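Local structure of adhesion and penetration protein autotransporter (Haemophilus influenzae, 3SYJ) at residues F124-A129 and S423-D428; L404-I407 and T411-V414. The protein promotes bacterial adherence to and invasion of host cells, mediates bacterial aggregation through self-association, and is probably a serine protease. All blocks are in the same frame, centred on the assembly; numbering follows the deposited sequence.

Contact 1: F124-A129 and S423-D428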
loop_
_atom_site.group_PDB
_atom_site.type_symbol
_atom_site.label_atom_id
_atom_site.label_comp_id
_atom_site.label_asym_id
_atom_site.label_seq_id
_atom_site.Cartn_x
_atom_site.Cartn_y
_atom_site.Cartn_z
ATOM N N PHE A 124 0.382 7.848 63.789
ATOM C CA PHE A 124 -0.153 6.776 62.945
ATOM C C PHE A 124 0.917 6.394 61.931
ATOM O O PHE A 124 1.525 7.271 61.320
ATOM C CB PHE A 124 -1.399 7.216 62.176
ATOM C CG PHE A 124 -2.625 7.400 63.026
ATOM C CD1 PHE A 124 -2.631 7.034 64.357
ATOM C CD2 PHE A 124 -3.791 7.917 62.469
ATOM C CE1 PHE A 124 -3.777 7.203 65.127
ATOM C CE2 PHE A 124 -4.939 8.080 63.234
ATOM C CZ PHE A 124 -4.932 7.725 64.563
ATOM N N VAL A 125 1.147 5.095 61.744
ATOM C CA VAL A 125 2.134 4.641 60.769
ATOM C C VAL A 125 1.536 4.617 59.368
ATOM O O VAL A 125 0.488 4.021 59.150
ATOM C CB VAL A 125 2.691 3.240 61.123
ATOM C CG1 VAL A 125 3.591 2.719 59.990
ATOM C CG2 VAL A 125 3.432 3.274 62.460
ATOM N N THR A 126 2.209 5.261 58.421
ATOM C CA THR A 126 1.674 5.414 57.071
ATOM C C THR A 126 2.301 4.458 56.051
ATOM O O THR A 126 1.715 4.187 55.006
ATOM C CB THR A 126 1.908 6.844 56.559
ATOM O OG1 THR A 126 3.306 7.155 56.656
ATOM C CG2 THR A 126 1.087 7.863 57.379
ATOM N N GLU A 127 3.498 3.955 56.346
ATOM C CA GLU A 127 4.288 3.214 55.356
ATOM C C GLU A 127 3.776 1.804 55.077
ATOM O O GLU A 127 4.092 1.222 54.043
ATOM C CB GLU A 127 5.765 3.155 55.777
ATOM C CG GLU A 127 6.537 4.472 55.652
ATOM C CD GLU A 127 6.259 5.445 56.788
ATOM O OE1 GLU A 127 5.574 5.047 57.753
ATOM O OE2 GLU A 127 6.724 6.613 56.711
ATOM N N ALA A 128 2.990 1.260 55.998
ATOM C CA ALA A 128 2.514 -0.115 55.886
ATOM C C ALA A 128 1.192 -0.321 56.621
ATOM O O ALA A 128 0.920 0.335 57.634
ATOM C CB ALA A 128 3.569 -1.081 56.432
ATOM N N ALA A 129 0.381 -1.242 56.114
ATOM C CA ALA A 129 -0.870 -1.604 56.759
ATOM C C ALA A 129 -0.560 -2.559 57.896
ATOM O O ALA A 129 0.220 -3.489 57.726
ATOM C CB ALA A 129 -1.799 -2.269 55.757
ATOM N N SER A 423 4.235 19.395 57.875
ATOM C CA SER A 423 4.327 18.562 56.680
ATOM C C SER A 423 3.294 17.436 56.723
ATOM O O SER A 423 2.457 17.384 57.620
ATOM C CB SER A 423 5.740 17.996 56.522
ATOM O OG SER A 423 6.082 17.198 57.642
ATOM N N ILE A 424 3.348 16.535 55.753
ATOM C CA ILE A 424 2.381 15.446 55.707
ATOM C C ILE A 424 2.952 14.161 55.119
ATOM O O ILE A 424 3.783 14.193 54.203
ATOM C CB ILE A 424 1.123 15.852 54.911
ATOM C CG1 ILE A 424 0.044 14.762 54.992
ATOM C CG2 ILE A 424 1.488 16.154 53.468
ATOM C CD1 ILE A 424 -1.352 15.247 54.659
ATOM N N SER A 425 2.509 13.029 55.659
ATOM C CA SER A 425 2.763 11.733 55.031
ATOM C C SER A 425 1.433 11.103 54.638
ATOM O O SER A 425 0.586 10.837 55.490
ATOM C CB SER A 425 3.536 10.802 55.968
ATOM O OG SER A 425 3.645 9.506 55.412
ATOM N N VAL A 426 1.248 10.874 53.346
ATOM C CA VAL A 426 -0.005 10.337 52.846
ATOM C C VAL A 426 0.124 8.836 52.621
ATOM O O VAL A 426 0.683 8.388 51.611
ATOM C CB VAL A 426 -0.408 11.020 51.526
ATOM C CG1 VAL A 426 -1.798 10.532 51.065
ATOM C CG2 VAL A 426 -0.368 12.537 51.685
ATOM N N GLY A 427 -0.387 8.058 53.568
ATOM C CA GLY A 427 -0.236 6.613 53.521
ATOM C C GLY A 427 -1.379 5.915 52.806
ATOM O O GLY A 427 -1.179 4.895 52.148
ATOM N N ASP A 428 -2.584 6.472 52.916
ATOM C CA ASP A 428 -3.768 5.806 52.376
ATOM C C ASP A 428 -4.822 6.821 51.936
ATOM O O ASP A 428 -4.902 7.927 52.476
ATOM C CB ASP A 428 -4.353 4.842 53.421
ATOM C CG ASP A 428 -5.237 3.773 52.802
ATOM O OD1 ASP A 428 -5.411 3.780 51.563
ATOM O OD2 ASP A 428 -5.759 2.921 53.555
#
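The interface between the N-terminal serine protease domain and the beta-helix of the passenger is bridged here by two hydroxyls, Thr126 from a protease loop and Ser425 from a solenoid strand; both residues are buried. Thr126 OG1 lies 2.7 Å from Ser425 OG, a short hydrogen bond in which either oxygen may be the donor. With chi1 at 173° the serine hydroxyl swings away from its own backbone N, toward the loop. At chi1 55° the threonine hydroxyl is flanked by its own N and C, and CG2 is turned down beside the strand, 3.6 Å from Ser425 O. The threonine thus meets Ser425 through both branches, one polar and one by van der Waals contact. Two residues further on, Gly427 faces the same loop and lies under the threonine: with no side chain in the way, its CA comes within 3.4 Å of Thr126 O and 3.7 Å of Thr126 CB.

Strand 423-427 belongs to a parallel sheet that forms one face of the beta-helix, each coil adding a strand. Neighbouring strands of that face complete the seat: Arg403 on one side and Val452 on the other touch both Thr126 and Ser425. Arg455, on strand 455-460, which follows strand 449-452 in the chain, gives a weak hydrogen bond to Thr126 O.

Behind the threonine, the side chain of Glu127 folds back over its own loop. Its OE1 receives a weak bond from Thr126 N (3.4 Å, N-H...O angle 131°), while Tyr96 OH, also of the protease domain, is the stronger partner of this oxygen. Glu127 OE2 remains 4.4 Å from Ser425 OG and forms a long, weak ion pair with Arg403.

Contact 2: L404-I407 and T411-V414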
loop_
_atom_site.group_PDB
_atom_site.type_symbol
_atom_site.label_atom_id
_atom_site.label_comp_id
_atom_site.label_asym_id
_atom_site.label_seq_id
_atom_site.Cartn_x
_atom_site.Cartn_y
_atom_site.Cartn_z
ATOM N N LEU A 404 2.033 15.349 59.754
ATOM C CA LEU A 404 0.683 14.822 59.869
ATOM C C LEU A 404 0.608 13.488 59.132
ATOM O O LEU A 404 1.081 13.375 58.002
ATOM C CB LEU A 404 -0.345 15.826 59.317
ATOM C CG LEU A 404 -1.835 15.475 59.449
ATOM C CD1 LEU A 404 -2.712 16.724 59.575
ATOM C CD2 LEU A 404 -2.328 14.590 58.299
ATOM N N SER A 405 0.033 12.481 59.790
ATOM C CA SER A 405 -0.174 11.160 59.202
ATOM C C SER A 405 -1.603 10.995 58.692
ATOM O O SER A 405 -2.563 11.069 59.468
ATOM C CB SER A 405 0.099 10.075 60.243
ATOM O OG SER A 405 1.465 10.037 60.605
ATOM N N LYS A 406 -1.744 10.761 57.394
ATOM C CA LYS A 406 -3.063 10.575 56.797
ATOM C C LYS A 406 -3.256 9.133 56.372
ATOM O O LYS A 406 -2.526 8.625 55.522
ATOM C CB LYS A 406 -3.267 11.510 55.596
ATOM C CG LYS A 406 -4.303 11.013 54.569
ATOM C CD LYS A 406 -5.724 11.370 54.973
ATOM C CE LYS A 406 -6.765 10.837 53.984
ATOM N NZ LYS A 406 -6.938 9.362 54.060
ATOM N N ILE A 407 -4.237 8.476 56.976
ATOM C CA ILE A 407 -4.553 7.098 56.625
ATOM C C ILE A 407 -6.048 6.944 56.387
ATOM O O ILE A 407 -6.786 7.922 56.416
ATOM C CB ILE A 407 -4.077 6.094 57.701
ATOM C CG1 ILE A 407 -4.689 6.416 59.064
ATOM C CG2 ILE A 407 -2.565 6.095 57.802
ATOM C CD1 ILE A 407 -4.288 5.423 60.143
ATOM N N THR A 411 -11.076 10.668 51.928
ATOM C CA THR A 411 -10.431 11.878 51.415
ATOM C C THR A 411 -10.221 12.974 52.470
ATOM O O THR A 411 -11.080 13.215 53.313
ATOM C CB THR A 411 -11.231 12.459 50.229
ATOM O OG1 THR A 411 -11.260 11.500 49.164
ATOM C CG2 THR A 411 -10.606 13.749 49.731
ATOM N N LEU A 412 -9.062 13.619 52.415
ATOM C CA LEU A 412 -8.752 14.763 53.258
ATOM C C LEU A 412 -8.607 15.936 52.310
ATOM O O LEU A 412 -7.630 16.019 51.573
ATOM C CB LEU A 412 -7.412 14.558 53.964
ATOM C CG LEU A 412 -7.194 14.999 55.412
ATOM C CD1 LEU A 412 -5.871 15.753 55.540
ATOM C CD2 LEU A 412 -8.329 15.838 55.936
ATOM N N HIS A 413 -9.581 16.834 52.308
ATOM C CA HIS A 413 -9.529 17.994 51.431
ATOM C C HIS A 413 -8.903 19.164 52.193
ATOM O O HIS A 413 -9.572 19.834 52.967
ATOM C CB HIS A 413 -10.943 18.321 50.929
ATOM C CG HIS A 413 -11.019 19.512 50.026
ATOM N ND1 HIS A 413 -9.914 20.050 49.404
ATOM C CD2 HIS A 413 -12.077 20.249 49.611
ATOM C CE1 HIS A 413 -10.283 21.079 48.663
ATOM N NE2 HIS A 413 -11.592 21.221 48.771
ATOM N N VAL A 414 -7.612 19.387 51.986
ATOM C CA VAL A 414 -6.891 20.440 52.706
ATOM C C VAL A 414 -7.213 21.821 52.145
ATOM O O VAL A 414 -7.004 22.092 50.958
ATOM C CB VAL A 414 -5.370 20.216 52.650
ATOM C CG1 VAL A 414 -4.618 21.358 53.342
ATOM C CG2 VAL A 414 -5.028 18.889 53.280
#
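The peptide plane joining Thr411 to Leu412 has one face turned to the bent chain of Lys406, whose CE stands almost directly above Leu412 N at 3.9 Å; the edges of this strand are taken by the parallel strands 391-394 and 430-433. A second flat group, the carbonyl of Ile407, receives the end of the same lysine. Lys406 NZ is 2.8 Å from Ile407 O, but the donor sits above the carbonyl plane, 64° out of it, with a C=O...N angle of 115°, so the bond does not use a lone pair.

The aliphatic part of the lysine carries the packing. Lys406 CD rests 3.7 Å from Leu412 CB and 3.9 Å from Leu412 CG, the two chains running alongside each other with opposite headings. Two bends, at chi2 and chi4, turn the lysine chain along the leucine and bring its ammonium back to its own strand's end. There NZ is also hydrogen-bonded to Gly410 O and Asp428 O. Three carbonyls therefore surround one buried nitrogen and would partly offset the cost of burying its charge.

Two residues before the lysine, Leu404 points the same way but stays 4.6 Å off, CD2 to Leu412 CD1. Leu412 itself lies against Val392 and Trp394 of the preceding coil, with both side-chain torsions away from the staggered positions. Val431 of the next coil touches Lys406 in turn. No hydrogen bond joins strands 404-407 and 411-414, whose nearest CA atoms, those of Lys406 and Leu412, are 7.9 Å apart. They lie on different faces of one coil and meet through inward-pointing side chains, as in the interior of the right-handed parallel beta-helix found in autotransporter passengers.

How the contacts relate
Both contacts are buried, and both draw on the same parallel sheet, in which strands 403-407 and 423-427 are neighbours joined by Ser425 N to Leu404 O (2.8 Å). Contact 2 lies inside the beta-helix and packs mainly hydrocarbon, its one charged nitrogen held by backbone carbonyls; contact 1 lies on the outer side of the same face, where the protease loop docks through hydroxyls. Loop 124-129 also reaches strand 403-407, with Phe124 O accepting from Ser405 OG and the Phe124 ring packing on Ile407. Contact 2 spans a few residues of one coil and is nested inside the loop closed by contact 1, whose segments are about 290 residues apart.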